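Local coordinates for protein enoyl-CoA hydratase/isomerase (Mycobacterium avium, PDB 3P5M) that probably catalyses hydration or double-bond isomerisation of enoyl-CoA thioesters, as a hexameric member of the crotonase family, at residues His41-Glu46 and Val85-Ser90. Sequence-based numbering, arbitrary orientation.
Sequences HIRDAE and VRAITS
Ala87 meets both Ile42 and Arg43 where helices 32-47 and 74-90 of the crotonase fold run side by side; the axes of the segments 41-46 and 85-90 come within 9.2 Å and differ by 22° in direction. The small methyl lets the backbones come close, with Arg43 CA and Ala87 CA 6.2 Å from each other. Its CB lies 3.7 Å from Arg43 CG and 4.2 Å from Ile42 CG2, so the aliphatic stem of the arginine covers it from one flank and the isoleucine branch from another. Arg43 is the exposed residue of the four that touch. Ile42 points at the opposite helix and uses two methyls. A chi1 of -52° sets CG1 beside the backbone N, which leaves CG2 to lean on the turn of Ala87 and Ile88, 3.8 Å from Ala87 O, while CD1 reaches Ile88 CG1 at 4.1 Å. No hydrogen bond joins the two segments; the contact is van der Waals. Ile19 of strand 16-21 also touches Ile42, and Leu110 of helix 106-113 touches Ile88, which ties the helix pair to the sheet on one hand and to the next helix on the other. Lys206 NZ donates to Ile88 O near the end of helix 74-90. Within that same helix, and apart from the contact itself, Thr89 OG1 donates to Arg86 O at 3.0 Å from 31° off the carbonyl plane.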
ATOM      1  N   HIS B  41      -7.609   5.275  39.696  1.00 35.58           N
ATOM      2  CA  HIS B  41      -8.790   4.856  38.970  1.00 34.88           C
ATOM      3  C   HIS B  41      -8.507   3.680  38.058  1.00 32.77           C
ATOM      4  O   HIS B  41      -9.378   2.852  37.855  1.00 31.85           O
ATOM      5  CB  HIS B  41      -9.405   6.018  38.204  1.00 35.08           C
ATOM      6  CG  HIS B  41     -10.132   6.981  39.085  1.00 37.87           C
ATOM      7  ND1 HIS B  41     -11.191   6.601  39.879  1.00 39.84           N
ATOM      8  CD2 HIS B  41      -9.948   8.305  39.304  1.00 40.44           C
ATOM      9  CE1 HIS B  41     -11.628   7.647  40.555  1.00 42.73           C
ATOM     10  NE2 HIS B  41     -10.894   8.695  40.221  1.00 44.06           N
ATOM     11  N   ILE B  42      -7.285   3.580  37.544  1.00 32.10           N
ATOM     12  CA  ILE B  42      -6.913   2.413  36.737  1.00 31.52           C
ATOM     13  C   ILE B  42      -6.744   1.143  37.581  1.00 32.61           C
ATOM     14  O   ILE B  42      -7.280   0.082  37.246  1.00 32.62           O
ATOM     15  CB  ILE B  42      -5.622   2.619  35.941  1.00 31.15           C
ATOM     16  CG1 ILE B  42      -5.671   3.908  35.112  1.00 30.32           C
ATOM     17  CG2 ILE B  42      -5.314   1.370  35.072  1.00 29.64           C
ATOM     18  CD1 ILE B  42      -6.382   3.790  33.843  1.00 30.66           C
ATOM     19  N   ARG B  43      -5.992   1.238  38.666  1.00 33.62           N
ATOM     20  CA  ARG B  43      -5.723   0.037  39.450  1.00 34.45           C
ATOM     21  C   ARG B  43      -6.969  -0.410  40.211  1.00 35.02           C
ATOM     22  O   ARG B  43      -7.203  -1.615  40.334  1.00 35.59           O
ATOM     23  CB  ARG B  43      -4.513   0.215  40.360  1.00 36.22           C
ATOM     24  CG  ARG B  43      -3.203   0.249  39.594  1.00 36.16           C
ATOM     25  CD  ARG B  43      -2.026   0.358  40.533  1.00 40.56           C
ATOM     26  NE  ARG B  43      -1.791   1.736  40.957  1.00 43.89           N
ATOM     27  CZ  ARG B  43      -1.371   2.080  42.173  1.00 46.71           C
ATOM     28  NH1 ARG B  43      -1.154   1.146  43.088  1.00 49.20           N
ATOM     29  NH2 ARG B  43      -1.185   3.357  42.481  1.00 47.43           N
ATOM     30  N   ASP B  44      -7.760   0.560  40.686  1.00 34.52           N
ATOM     31  CA  ASP B  44      -9.098   0.331  41.237  1.00 34.54           C
ATOM     32  C   ASP B  44     -10.134  -0.369  40.312  1.00 32.76           C
ATOM     33  O   ASP B  44     -11.248  -0.710  40.758  1.00 33.25           O
ATOM     34  CB  ASP B  44      -9.683   1.674  41.693  1.00 36.24           C
ATOM     35  CG  ASP B  44      -9.201   2.097  43.092  1.00 39.34           C
ATOM     36  OD1 ASP B  44      -8.238   1.507  43.637  1.00 40.14           O
ATOM     37  OD2 ASP B  44      -9.796   3.043  43.639  1.00 42.09           O
ATOM     38  N   ALA B  45      -9.806  -0.545  39.032  1.00 29.71           N
ATOM     39  CA  ALA B  45     -10.678  -1.293  38.134  1.00 28.34           C
ATOM     40  C   ALA B  45     -10.418  -2.785  38.319  1.00 28.46           C
ATOM     41  O   ALA B  45     -11.287  -3.615  38.032  1.00 27.18           O
ATOM     42  CB  ALA B  45     -10.476  -0.849  36.654  1.00 26.42           C
ATOM     43  N   GLU B  46      -9.222  -3.122  38.829  1.00 29.33           N
ATOM     44  CA  GLU B  46      -8.861  -4.523  39.112  1.00 30.20           C
ATOM     45  C   GLU B  46      -9.821  -5.066  40.148  1.00 31.85           C
ATOM     46  O   GLU B  46     -10.404  -6.140  39.955  1.00 32.99           O
ATOM     47  CB  GLU B  46      -7.409  -4.668  39.599  1.00 30.59           C
ATOM     48  N   VAL B  85       1.464   4.405  33.050  1.00 13.44           N
ATOM     49  CA  VAL B  85       1.734   3.448  31.977  1.00 13.48           C
ATOM     50  C   VAL B  85       1.863   2.017  32.532  1.00 13.46           C
ATOM     51  O   VAL B  85       1.314   1.077  31.972  1.00 14.83           O
ATOM     52  CB  VAL B  85       2.983   3.857  31.154  1.00 12.57           C
ATOM     53  CG1 VAL B  85       3.423   2.686  30.235  1.00 13.62           C
ATOM     54  CG2 VAL B  85       2.703   5.170  30.384  1.00 11.38           C
ATOM     55  N   ARG B  86       2.589   1.867  33.625  1.00 13.70           N
ATOM     56  CA  ARG B  86       2.726   0.562  34.246  1.00 14.64           C
ATOM     57  C   ARG B  86       1.386  -0.004  34.720  1.00 13.50           C
ATOM     58  O   ARG B  86       1.113  -1.160  34.465  1.00 14.57           O
ATOM     59  CB  ARG B  86       3.774   0.545  35.361  1.00 14.52           C
ATOM     60  CG  ARG B  86       3.868  -0.835  36.085  1.00 18.41           C
ATOM     61  CD  ARG B  86       4.248  -2.060  35.172  1.00 21.74           C
ATOM     62  NE  ARG B  86       5.677  -2.100  34.844  1.00 22.97           N
ATOM     63  CZ  ARG B  86       6.294  -3.101  34.200  1.00 24.40           C
ATOM     64  NH1 ARG B  86       5.630  -4.197  33.824  1.00 23.35           N
ATOM     65  NH2 ARG B  86       7.601  -3.007  33.935  1.00 23.58           N
ATOM     66  N   ALA B  87       0.566   0.815  35.368  1.00 12.95           N
ATOM     67  CA  ALA B  87      -0.787   0.410  35.795  1.00 12.39           C
ATOM     68  C   ALA B  87      -1.709  -0.068  34.658  1.00 12.34           C
ATOM     69  O   ALA B  87      -2.454  -1.062  34.806  1.00 13.16           O
ATOM     70  CB  ALA B  87      -1.443   1.551  36.574  1.00 12.80           C
ATOM     71  N   ILE B  88      -1.694   0.633  33.528  1.00 11.36           N
ATOM     72  CA  ILE B  88      -2.475   0.177  32.376  1.00 11.94           C
ATOM     73  C   ILE B  88      -1.942  -1.175  31.852  1.00 11.21           C
ATOM     74  O   ILE B  88      -2.709  -2.093  31.622  1.00 10.42           O
ATOM     75  CB  ILE B  88      -2.473   1.231  31.219  1.00 11.70           C
ATOM     76  CG1 ILE B  88      -3.239   2.500  31.611  1.00 12.68           C
ATOM     77  CG2 ILE B  88      -3.082   0.649  29.996  1.00 12.71           C
ATOM     78  CD1 ILE B  88      -2.758   3.800  30.838  1.00 12.72           C
ATOM     79  N   THR B  89      -0.639  -1.299  31.658  1.00 10.92           N
ATOM     80  CA  THR B  89      -0.103  -2.561  31.106  1.00 12.77           C
ATOM     81  C   THR B  89      -0.277  -3.745  32.085  1.00 12.94           C
ATOM     82  O   THR B  89      -0.331  -4.918  31.668  1.00 13.42           O
ATOM     83  CB  THR B  89       1.393  -2.467  30.710  1.00 12.45           C
ATOM     84  OG1 THR B  89       2.183  -2.102  31.854  1.00 16.65           O
ATOM     85  CG2 THR B  89       1.620  -1.418  29.622  1.00 11.74           C
ATOM     86  N   SER B  90      -0.400  -3.424  33.373  1.00 12.94           N
ATOM     87  CA  SER B  90      -0.433  -4.425  34.414  1.00 13.33           C
ATOM     88  C   SER B  90      -1.854  -4.775  34.868  1.00 13.64           C
ATOM     89  O   SER B  90      -2.054  -5.864  35.403  1.00 13.88           O
ATOM     90  CB  SER B  90       0.440  -3.983  35.611  1.00 13.48           C
ATOM     91  OG  SER B  90       0.299  -4.917  36.675  1.00 17.54           O
TER